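Local atomic coordinates of NADH oxidoreductase (Mesorhizobium loti, PDB entry 3PI7), a protein that probably binds NADPH and acts as an NAD(P)H-dependent oxidoreductase of the quinone reductase type. Residues E165-T171 with G189-T195; V241-S247 with D266-V271; R256-Y262 with H282-F288. One frame throughout, in Å; residues are numbered along the deposited sequence.

Contact 1 (E165-T171 with G189-T195); sequences EKAFVMT and GFRPIVT
Lys-166 and Phe-190 meet where the two strands begin, their side chains crossing at about a right angle. From CB the lysine chain passes over the carbonyl of Gly-189: Lys-166 CB lies 4.1 Å and CG 4.0 Å from Gly-189 O, and CD closes to 3.4 Å. A bend at chi2 (-60°) sets CD over the middle of the Phe-190 ring, 4.0 Å from the centroid in a CH-pi contact. NZ then lies off-centre on the ring, 4.2 Å from its centroid as a cation-pi partner, and makes a weak hydrogen bond to Glu-188 O at the end of the preceding helix. The edge of the same ring receives Glu-165 O, while Phe-157 meets it edge-to-face.

Beyond this corner the backbones run parallel in register from Ala-167 opposite Arg-191 to Met-170 opposite Val-194. Five hydrogen bonds join them, the first from Arg-191 N to Lys-166 O at 2.8 Å with an angle of 170° at the hydrogen. On one face of the pair, Phe-168 lies against Pro-192: CZ is 3.7 Å from the proline CG, and Pro-192 CA sits over the ring face toward its rim. The selenomethionine Met-170 runs alongside Val-194, its CE 3.7 Å from CG1. Helix 176-188 covers this face through Ile-181, Ile-182 and Ala-185. On the other face Ile-193 CD1 fits between Ala-167 CB and Val-169 CG2, under helix 221-232. Strand 167-170, helix 176-188 and strand 191-196 thus form a beta-alpha-beta crossover, the opening unit of the NAD(P)-binding Rossmann fold.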
loop_
_atom_site.group_PDB
_atom_site.type_symbol
_atom_site.label_atom_id
_atom_site.label_comp_id
_atom_site.label_asym_id
_atom_site.label_seq_id
_atom_site.Cartn_x
_atom_site.Cartn_y
_atom_site.Cartn_z
ATOM N N GLU A 165 9.308 -1.983 16.593
ATOM C CA GLU A 165 8.176 -1.974 17.519
ATOM C C GLU A 165 7.973 -3.396 18.064
ATOM O O GLU A 165 8.006 -4.343 17.283
ATOM C CB GLU A 165 6.925 -1.462 16.790
ATOM C CG GLU A 165 5.862 -0.976 17.745
ATOM C CD GLU A 165 6.304 0.080 18.744
ATOM O OE1 GLU A 165 6.921 1.093 18.335
ATOM O OE2 GLU A 165 6.066 -0.137 19.954
ATOM N N LYS A 166 7.858 -3.567 19.404
ATOM C CA LYS A 166 7.733 -4.901 19.961
ATOM C C LYS A 166 6.448 -5.604 19.514
ATOM O O LYS A 166 6.496 -6.784 19.144
ATOM C CB LYS A 166 7.865 -4.891 21.499
ATOM C CG LYS A 166 9.298 -4.584 21.961
ATOM C CD LYS A 166 10.372 -5.607 21.469
ATOM C CE LYS A 166 11.789 -5.133 21.707
ATOM N NZ LYS A 166 12.780 -6.208 21.458
ATOM N N ALA A 167 5.327 -4.871 19.449
ATOM C CA ALA A 167 4.080 -5.497 19.025
ATOM C C ALA A 167 3.941 -5.534 17.523
ATOM O O ALA A 167 4.329 -4.603 16.847
ATOM C CB ALA A 167 2.891 -4.754 19.604
ATOM N N PHE A 168 3.339 -6.620 17.003
ATOM C CA PHE A 168 3.065 -6.731 15.578
ATOM C C PHE A 168 1.821 -7.596 15.429
ATOM O O PHE A 168 1.404 -8.240 16.395
ATOM C CB PHE A 168 4.278 -7.254 14.808
ATOM C CG PHE A 168 4.624 -8.681 15.105
ATOM C CD1 PHE A 168 5.317 -9.022 16.270
ATOM C CD2 PHE A 168 4.203 -9.706 14.254
ATOM C CE1 PHE A 168 5.670 -10.346 16.523
ATOM C CE2 PHE A 168 4.539 -11.037 14.525
ATOM C CZ PHE A 168 5.218 -11.350 15.686
ATOM N N VAL A 169 1.175 -7.523 14.276
ATOM C CA VAL A 169 -0.106 -8.214 14.097
ATOM C C VAL A 169 -0.009 -9.267 13.008
ATOM O O VAL A 169 0.641 -9.053 11.986
ATOM C CB VAL A 169 -1.259 -7.196 13.788
ATOM C CG1 VAL A 169 -2.631 -7.873 13.738
ATOM C CG2 VAL A 169 -1.279 -6.058 14.790
HETATM N N MSE A 170 -0.770 -10.361 13.198
HETATM C CA MSE A 170 -0.855 -11.414 12.188
HETATM C C MSE A 170 -2.253 -11.966 12.125
HETATM O O MSE A 170 -2.833 -12.276 13.159
HETATM C CB MSE A 170 0.114 -12.567 12.489
HETATM C CG MSE A 170 1.548 -12.162 12.289
HETATM SE SE MSE A 170 2.730 -13.652 12.391
HETATM C CE MSE A 170 2.522 -14.048 14.286
ATOM N N THR A 171 -2.799 -12.092 10.911
ATOM C CA THR A 171 -4.053 -12.834 10.731
ATOM C C THR A 171 -3.703 -14.319 10.522
ATOM O O THR A 171 -2.544 -14.652 10.233
ATOM C CB THR A 171 -4.869 -12.306 9.580
ATOM O OG1 THR A 171 -4.020 -12.127 8.455
ATOM C CG2 THR A 171 -5.586 -11.049 9.905
ATOM N N GLY A 189 11.600 -11.128 22.595
ATOM C CA GLY A 189 10.750 -10.237 23.380
ATOM C C GLY A 189 9.726 -9.449 22.587
ATOM O O GLY A 189 9.256 -8.400 23.046
ATOM N N PHE A 190 9.400 -9.907 21.359
ATOM C CA PHE A 190 8.377 -9.249 20.569
ATOM C C PHE A 190 7.011 -9.782 21.030
ATOM O O PHE A 190 6.931 -10.813 21.714
ATOM C CB PHE A 190 8.611 -9.418 19.069
ATOM C CG PHE A 190 9.726 -8.525 18.578
ATOM C CD1 PHE A 190 11.059 -8.882 18.764
ATOM C CD2 PHE A 190 9.446 -7.358 17.882
ATOM C CE1 PHE A 190 12.092 -8.056 18.320
ATOM C CE2 PHE A 190 10.479 -6.527 17.437
ATOM C CZ PHE A 190 11.799 -6.895 17.635
ATOM N N ARG A 191 5.950 -9.047 20.699
ATOM C CA ARG A 191 4.604 -9.289 21.205
ATOM C C ARG A 191 3.615 -9.486 20.083
ATOM O O ARG A 191 3.010 -8.540 19.606
ATOM C CB ARG A 191 4.196 -8.115 22.082
ATOM C CG ARG A 191 5.043 -8.041 23.332
ATOM C CD ARG A 191 4.792 -6.753 24.100
ATOM N NE ARG A 191 3.430 -6.682 24.645
ATOM C CZ ARG A 191 3.068 -7.190 25.820
ATOM N NH1 ARG A 191 3.944 -7.861 26.562
ATOM N NH2 ARG A 191 1.818 -7.059 26.247
ATOM N N PRO A 192 3.368 -10.744 19.719
ATOM C CA PRO A 192 2.460 -10.996 18.599
ATOM C C PRO A 192 1.015 -10.766 18.975
ATOM O O PRO A 192 0.571 -11.172 20.043
ATOM C CB PRO A 192 2.709 -12.480 18.258
ATOM C CG PRO A 192 4.003 -12.816 18.913
ATOM C CD PRO A 192 4.064 -11.973 20.135
ATOM N N ILE A 193 0.273 -10.164 18.053
ATOM C CA ILE A 193 -1.165 -9.964 18.198
ATOM C C ILE A 193 -1.729 -10.798 17.088
ATOM O O ILE A 193 -1.475 -10.474 15.929
ATOM C CB ILE A 193 -1.536 -8.468 18.080
ATOM C CG1 ILE A 193 -0.911 -7.631 19.212
ATOM C CG2 ILE A 193 -3.073 -8.265 17.970
ATOM C CD1 ILE A 193 -0.779 -6.105 18.798
ATOM N N VAL A 194 -2.484 -11.863 17.395
ATOM C CA VAL A 194 -2.939 -12.696 16.304
ATOM C C VAL A 194 -4.431 -12.896 16.363
ATOM O O VAL A 194 -5.018 -12.842 17.433
ATOM C CB VAL A 194 -2.189 -14.066 16.236
ATOM C CG1 VAL A 194 -0.669 -13.872 16.198
ATOM C CG2 VAL A 194 -2.592 -15.000 17.375
ATOM N N THR A 195 -5.034 -13.126 15.212
ATOM C CA THR A 195 -6.469 -13.399 15.154
ATOM C C THR A 195 -6.714 -14.865 14.796
ATOM O O THR A 195 -5.978 -15.450 13.985
ATOM C CB THR A 195 -7.190 -12.471 14.162
ATOM O OG1 THR A 195 -6.758 -12.840 12.859
ATOM C CG2 THR A 195 -6.940 -10.968 14.442
#

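Contact 2 (V241-S247 with D266-V271); sequences VTGPLAS and DPDATV
Gly-243 and Thr-270 bring their CA atoms to 4.1 Å, where positive phi at both Thr-242 and Gly-243 turns the chain out of the loop and into helix 243-252. At the far end of this turn Asp-266 N donates to Val-241 O at 2.8 Å, in the carbonyl plane and on a lone pair. The same oxygen accepts from Thr-242 OG1, so two donors grip it. Thr-270 OG1 takes the N-H of Gly-243 at 2.8 Å, and water 2 bridges the two threonine hydroxyls and also donates to Asp-268 O.

The loop of 241-247 leaves strand 236-239 for the following helix, as a Rossmann-fold connection does, and Asp-239 OD1 binds the N-H groups of Val-241 and Thr-242. Asp-266 projects its carboxylate toward the start of the helix, with CG anti to N (chi1 -176°). Asp-266 OD2 lies 3.4 Å from Pro-244 CD, and water 1 sits between it and Leu-245 N; the nearby helix start would probably favour the negative charge. Asp-266 OD1 is met from above the carboxylate plane by Asp-268 N at 2.9 Å, closing an Asx turn. Val-241 CG1 lies 3.7 Å from Asp-266 CB. Within the helix, Ser-247 OG, in the conformer described, donates to Val-271 O at 2.7 Å from above the carbonyl plane. Thr-270 and Val-271 pair antiparallel with a strand of the second subunit, whose Pro-275 packs on Thr-242 and Thr-270.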
loop_
_atom_site.group_PDB
_atom_site.type_symbol
_atom_site.label_atom_id
_atom_site.label_comp_id
_atom_site.label_asym_id
_atom_site.label_seq_id
_atom_site.Cartn_x
_atom_site.Cartn_y
_atom_site.Cartn_z
ATOM N N VAL A 241 -4.812 -13.314 5.140
ATOM C CA VAL A 241 -6.241 -13.479 4.946
ATOM C C VAL A 241 -6.837 -12.457 3.994
ATOM O O VAL A 241 -7.582 -12.846 3.091
ATOM C CB VAL A 241 -6.953 -13.462 6.336
ATOM C CG1 VAL A 241 -8.471 -13.543 6.218
ATOM C CG2 VAL A 241 -6.452 -14.606 7.231
ATOM N N THR A 242 -6.509 -11.155 4.186
ATOM C CA THR A 242 -7.086 -10.039 3.444
ATOM C C THR A 242 -8.571 -9.996 3.789
ATOM O O THR A 242 -8.943 -10.393 4.897
ATOM C CB THR A 242 -6.758 -10.021 1.927
ATOM O OG1 THR A 242 -7.618 -10.921 1.218
ATOM C CG2 THR A 242 -5.293 -10.320 1.641
ATOM N N GLY A 243 -9.374 -9.402 2.908
ATOM C CA GLY A 243 -10.806 -9.234 3.127
ATOM C C GLY A 243 -11.152 -8.290 4.265
ATOM O O GLY A 243 -10.295 -7.542 4.756
ATOM N N PRO A 244 -12.419 -8.357 4.708
ATOM C CA PRO A 244 -12.914 -7.467 5.789
ATOM C C PRO A 244 -12.144 -7.526 7.100
ATOM O O PRO A 244 -11.987 -6.485 7.761
ATOM C CB PRO A 244 -14.346 -7.966 6.017
ATOM C CG PRO A 244 -14.744 -8.569 4.717
ATOM C CD PRO A 244 -13.506 -9.199 4.156
ATOM N N LEU A 245 -11.672 -8.730 7.502
ATOM C CA LEU A 245 -10.897 -8.841 8.740
ATOM C C LEU A 245 -9.644 -7.997 8.649
ATOM O O LEU A 245 -9.355 -7.205 9.546
ATOM C CB LEU A 245 -10.505 -10.301 9.002
ATOM C CG LEU A 245 -9.558 -10.568 10.156
ATOM C CD1 LEU A 245 -10.149 -10.088 11.474
ATOM C CD2 LEU A 245 -9.186 -12.021 10.202
ATOM N N ALA A 246 -8.907 -8.144 7.550
ATOM C CA ALA A 246 -7.664 -7.385 7.412
ATOM C C ALA A 246 -7.943 -5.879 7.246
ATOM O O ALA A 246 -7.159 -5.054 7.729
ATOM C CB ALA A 246 -6.861 -7.933 6.259
ATOM N N SER A 247 -9.059 -5.539 6.582
ATOM C CA SER A 247 -9.485 -4.149 6.390
ATOM C C SER A 247 -9.693 -3.482 7.750
ATOM O O SER A 247 -9.227 -2.357 7.962
ATOM C CB SER A 247 -10.772 -4.099 5.575
ATOM O OG SER A 247 -11.238 -2.762 5.495
ATOM N N ASP A 266 -9.082 -15.134 2.419
ATOM C CA ASP A 266 -10.456 -14.671 2.262
ATOM C C ASP A 266 -10.570 -14.002 0.902
ATOM O O ASP A 266 -9.962 -12.956 0.718
ATOM C CB ASP A 266 -10.891 -13.712 3.393
ATOM C CG ASP A 266 -12.350 -13.291 3.324
ATOM O OD1 ASP A 266 -13.068 -13.767 2.420
ATOM O OD2 ASP A 266 -12.794 -12.542 4.219
ATOM N N PRO A 267 -11.375 -14.544 -0.040
ATOM C CA PRO A 267 -11.538 -13.866 -1.338
ATOM C C PRO A 267 -12.528 -12.699 -1.291
ATOM O O PRO A 267 -12.650 -11.997 -2.298
ATOM C CB PRO A 267 -12.058 -14.975 -2.248
ATOM C CG PRO A 267 -12.830 -15.850 -1.337
ATOM C CD PRO A 267 -12.155 -15.799 0.014
ATOM N N ASP A 268 -13.244 -12.476 -0.155
ATOM C CA ASP A 268 -14.171 -11.340 -0.060
ATOM C C ASP A 268 -13.417 -10.008 -0.279
ATOM O O ASP A 268 -12.210 -9.950 -0.069
ATOM C CB ASP A 268 -14.924 -11.324 1.273
ATOM C CG ASP A 268 -16.053 -12.329 1.358
ATOM O OD1 ASP A 268 -16.218 -13.127 0.401
ATOM O OD2 ASP A 268 -16.733 -12.365 2.404
ATOM N N ALA A 269 -14.121 -8.975 -0.770
ATOM C CA ALA A 269 -13.523 -7.676 -1.114
ATOM C C ALA A 269 -12.636 -7.136 -0.007
ATOM O O ALA A 269 -13.037 -7.110 1.162
ATOM C CB ALA A 269 -14.630 -6.661 -1.436
ATOM N N THR A 270 -11.399 -6.722 -0.380
ATOM C CA THR A 270 -10.450 -6.096 0.540
ATOM C C THR A 270 -10.575 -4.591 0.350
ATOM O O THR A 270 -10.221 -4.054 -0.706
ATOM C CB THR A 270 -9.037 -6.607 0.334
ATOM O OG1 THR A 270 -9.028 -8.012 0.508
ATOM C CG2 THR A 270 -8.052 -5.989 1.298
ATOM N N VAL A 271 -11.093 -3.929 1.370
ATOM C CA VAL A 271 -11.374 -2.495 1.309
ATOM C C VAL A 271 -10.343 -1.725 2.110
ATOM O O VAL A 271 -9.981 -2.146 3.201
ATOM C CB VAL A 271 -12.819 -2.198 1.820
ATOM C CG1 VAL A 271 -13.080 -0.698 1.967
ATOM C CG2 VAL A 271 -13.878 -2.833 0.921
HETATM O O HOH W 1 -11.422 -11.286 5.997
HETATM O O HOH W 2 -9.714 -10.198 -0.827
HETATM O O HOH W 3 -8.806 -0.480 6.020
#

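Contact 3 (R256-Y262 with H282-F288); sequences RARWIIY and HKHIEGF. With PO4 (phosphate ion), chain F.
Ile-285 and Trp-259 lie side by side, pointing the same way from neighbouring parallel strands. Ile-285 CG2 and Ile-261 CD1 both stand over one face of the indole, offset toward its rim, and Ile-285 CD1 reaches to 3.7 Å from Trp-259 CE3. The indole NE1 of Trp-259 donates to Asp-239 OD2. On the opposite face of the sheet Ile-260 lies between two partners, its CG2 3.7 Å from Phe-288 CB and its CG1 3.7 Å from Glu-286 CG.

Backbone hydrogen bonds alternate between the strands from His-284 N to Phe-288 N; the one from Ile-261 N to Glu-286 O is practically straight (179°).

Outward from Ile-260, the carboxylate of Glu-286 meets Arg-258 side-on. The chi1 of Glu-286 (55°) holds CG between N and the carbonyl carbon, and the extended chain beyond brings both oxygens to the guanidinium. The result is a salt bridge, Arg-258 NE to Glu-286 OE2 at 2.9 Å and Arg-258 NH2 to Glu-286 OE1 at 3.0 Å, both on the syn side but tilted out of the carboxylate plane; the two planes are 31° apart. A methionine in place of Arg-258 has neither donor, and the Glu-286 charge would probably be left without this mate and its carboxylate freer to turn.

At the exposed end the guanidinium of Arg-256 lies flat on the His-282 ring, centres 4.1 Å apart. NE and NH2 hold two oxygens of a phosphate, probably from the crystallisation liquor, and NH2 also pairs with Glu-292 of the second subunit. Strand 284-287 is the outermost strand of the parallel Rossmann sheet within this chain, and Ile-285 forms backbone bonds with the second subunit, as befits an edge strand at a dimer interface.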
loop_
_atom_site.group_PDB
_atom_site.type_symbol
_atom_site.label_atom_id
_atom_site.label_comp_id
_atom_site.label_asym_id
_atom_site.label_seq_id
_atom_site.Cartn_x
_atom_site.Cartn_y
_atom_site.Cartn_z
ATOM N N ARG A 256 1.817 5.026 10.656
ATOM C CA ARG A 256 2.982 4.412 10.040
ATOM C C ARG A 256 2.835 2.889 9.932
ATOM O O ARG A 256 3.811 2.207 9.642
ATOM C CB ARG A 256 4.275 4.798 10.774
ATOM C CG ARG A 256 4.443 6.305 10.876
ATOM C CD ARG A 256 5.845 6.753 11.212
ATOM N NE ARG A 256 5.897 8.222 11.187
ATOM C CZ ARG A 256 6.046 8.947 10.080
ATOM N NH1 ARG A 256 6.191 8.352 8.899
ATOM N NH2 ARG A 256 6.042 10.273 10.143
ATOM N N ALA A 257 1.613 2.378 10.089
ATOM C CA ALA A 257 1.342 0.964 9.949
ATOM C C ALA A 257 1.601 0.493 8.537
ATOM O O ALA A 257 1.340 1.222 7.578
ATOM C CB ALA A 257 -0.083 0.665 10.316
ATOM N N ARG A 258 2.176 -0.711 8.434
ATOM C CA ARG A 258 2.464 -1.364 7.150
ATOM C C ARG A 258 1.648 -2.649 7.083
ATOM O O ARG A 258 1.798 -3.546 7.941
ATOM C CB ARG A 258 3.955 -1.674 7.018
ATOM C CG ARG A 258 4.820 -0.429 6.884
ATOM C CD ARG A 258 6.273 -0.792 7.037
ATOM N NE ARG A 258 6.733 -1.728 6.017
ATOM C CZ ARG A 258 7.895 -2.375 6.083
ATOM N NH1 ARG A 258 8.697 -2.209 7.127
ATOM N NH2 ARG A 258 8.257 -3.202 5.112
ATOM N N TRP A 259 0.764 -2.720 6.103
ATOM C CA TRP A 259 -0.087 -3.895 5.877
ATOM C C TRP A 259 0.643 -4.706 4.848
ATOM O O TRP A 259 0.810 -4.237 3.718
ATOM C CB TRP A 259 -1.444 -3.399 5.385
ATOM C CG TRP A 259 -2.495 -4.416 5.051
ATOM C CD1 TRP A 259 -2.439 -5.777 5.185
ATOM C CD2 TRP A 259 -3.822 -4.104 4.632
ATOM N NE1 TRP A 259 -3.651 -6.333 4.831
ATOM C CE2 TRP A 259 -4.502 -5.325 4.440
ATOM C CE3 TRP A 259 -4.470 -2.900 4.278
ATOM C CZ2 TRP A 259 -5.835 -5.370 4.001
ATOM C CZ3 TRP A 259 -5.788 -2.945 3.847
ATOM C CH2 TRP A 259 -6.470 -4.159 3.749
ATOM N N ILE A 260 1.223 -5.825 5.284
ATOM C CA ILE A 260 2.062 -6.674 4.435
ATOM C C ILE A 260 1.292 -7.930 4.094
ATOM O O ILE A 260 1.072 -8.786 4.940
ATOM C CB ILE A 260 3.413 -6.987 5.108
ATOM C CG1 ILE A 260 4.134 -5.674 5.475
ATOM C CG2 ILE A 260 4.271 -7.879 4.161
ATOM C CD1 ILE A 260 5.463 -5.810 6.198
ATOM N N ILE A 261 0.803 -7.977 2.867
ATOM C CA ILE A 261 -0.066 -9.075 2.429
ATOM C C ILE A 261 0.804 -10.194 1.875
ATOM O O ILE A 261 1.596 -9.945 0.970
ATOM C CB ILE A 261 -1.071 -8.539 1.375
ATOM C CG1 ILE A 261 -2.075 -7.589 2.072
ATOM C CG2 ILE A 261 -1.783 -9.719 0.687
ATOM C CD1 ILE A 261 -3.141 -6.869 1.179
ATOM N N TYR A 262 0.641 -11.423 2.375
ATOM C CA TYR A 262 1.439 -12.539 1.830
ATOM C C TYR A 262 0.541 -13.761 1.491
ATOM O O TYR A 262 1.030 -14.780 1.015
ATOM C CB TYR A 262 2.561 -12.902 2.794
ATOM C CG TYR A 262 2.075 -13.550 4.067
ATOM C CD1 TYR A 262 1.783 -12.788 5.191
ATOM C CD2 TYR A 262 1.983 -14.933 4.173
ATOM C CE1 TYR A 262 1.380 -13.383 6.384
ATOM C CE2 TYR A 262 1.516 -15.536 5.337
ATOM C CZ TYR A 262 1.252 -14.757 6.449
ATOM O OH TYR A 262 0.869 -15.344 7.615
ATOM N N HIS A 282 0.351 8.149 7.365
ATOM C CA HIS A 282 1.538 7.587 6.702
ATOM C C HIS A 282 1.520 6.058 6.622
ATOM O O HIS A 282 2.578 5.418 6.704
ATOM C CB HIS A 282 2.826 8.057 7.434
ATOM C CG HIS A 282 2.686 9.400 8.110
ATOM N ND1 HIS A 282 2.491 10.569 7.376
ATOM C CD2 HIS A 282 2.630 9.700 9.433
ATOM C CE1 HIS A 282 2.356 11.538 8.269
ATOM N NE2 HIS A 282 2.457 11.067 9.527
ATOM N N LYS A 283 0.333 5.475 6.470
ATOM C CA LYS A 283 0.197 4.010 6.400
ATOM C C LYS A 283 0.585 3.529 5.003
ATOM O O LYS A 283 0.548 4.313 4.051
ATOM C CB LYS A 283 -1.231 3.551 6.760
ATOM C CG LYS A 283 -1.586 3.773 8.226
ATOM C CD LYS A 283 -2.914 3.117 8.571
ATOM C CE LYS A 283 -3.235 3.412 10.020
ATOM N NZ LYS A 283 -4.581 2.834 10.394
ATOM N N HIS A 284 1.053 2.267 4.905
ATOM C CA HIS A 284 1.502 1.676 3.649
ATOM C C HIS A 284 0.887 0.322 3.479
ATOM O O HIS A 284 0.596 -0.359 4.463
ATOM C CB HIS A 284 3.035 1.504 3.655
ATOM C CG HIS A 284 3.784 2.709 3.237
ATOM N ND1 HIS A 284 4.007 3.770 4.118
ATOM C CD2 HIS A 284 4.336 3.005 2.040
ATOM C CE1 HIS A 284 4.666 4.691 3.419
ATOM N NE2 HIS A 284 4.888 4.286 2.169
ATOM N N ILE A 285 0.725 -0.094 2.248
ATOM C CA ILE A 285 0.219 -1.438 1.948
ATOM C C ILE A 285 1.173 -2.050 0.945
ATOM O O ILE A 285 1.443 -1.453 -0.092
ATOM C CB ILE A 285 -1.256 -1.460 1.418
ATOM C CG1 ILE A 285 -2.172 -0.558 2.274
ATOM C CG2 ILE A 285 -1.804 -2.924 1.325
ATOM C CD1 ILE A 285 -3.602 -0.384 1.751
ATOM N N GLU A 286 1.654 -3.258 1.233
ATOM C CA GLU A 286 2.599 -3.911 0.337
ATOM C C GLU A 286 2.355 -5.415 0.348
ATOM O O GLU A 286 1.470 -5.882 1.062
ATOM C CB GLU A 286 4.033 -3.600 0.791
ATOM C CG GLU A 286 4.272 -3.966 2.236
ATOM C CD GLU A 286 5.556 -3.427 2.837
ATOM O OE1 GLU A 286 6.583 -4.138 2.759
ATOM O OE2 GLU A 286 5.523 -2.329 3.435
ATOM N N GLY A 287 3.155 -6.139 -0.427
ATOM C CA GLY A 287 3.080 -7.590 -0.445
ATOM C C GLY A 287 4.406 -8.206 -0.056
ATOM O O GLY A 287 5.445 -7.548 -0.059
ATOM N N PHE A 288 4.365 -9.469 0.298
ATOM C CA PHE A 288 5.574 -10.208 0.557
ATOM C C PHE A 288 5.461 -11.514 -0.196
ATOM O O PHE A 288 4.456 -12.207 -0.044
ATOM C CB PHE A 288 5.774 -10.471 2.071
ATOM C CG PHE A 288 7.022 -11.291 2.285
ATOM C CD1 PHE A 288 6.973 -12.684 2.249
ATOM C CD2 PHE A 288 8.254 -10.673 2.459
ATOM C CE1 PHE A 288 8.132 -13.441 2.421
ATOM C CE2 PHE A 288 9.420 -11.440 2.621
ATOM C CZ PHE A 288 9.346 -12.812 2.568
HETATM P P PO4 F . 5.350 10.995 13.823
HETATM O O1 PO4 F . 5.342 9.412 13.716
HETATM O O2 PO4 F . 4.073 11.564 14.562
HETATM O O3 PO4 F . 5.313 11.591 12.374
HETATM O O4 PO4 F . 6.645 11.440 14.597
HETATM O O HOH W 4 5.505 5.747 7.483
HETATM O O HOH W 5 3.558 -14.690 -0.185
#

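How the contacts relate
Contacts 1 and 3 are two strand pairs of one parallel Rossmann sheet, their centres about 14 Å apart, with strand 236-239 between them. Contact 2 lies beside this sheet, its centre about 19 Å from that of contact 1 and about 14 Å from that of contact 3. Helix 243-252 links the three: Leu-245 CD2 comes 3.7 Å from Thr-195 OG1 of contact 1, and Ala-246 CB 3.6 Å from Trp-259 CZ2 of contact 3. Thr-270 CG2 also presses on Trp-259 CH2 at 3.4 Å. Contacts 2 and 3 both reach the second subunit, whereas contact 1 does not. The potassium ion, at Asp-19 and Tyr-21, involves none of these segments.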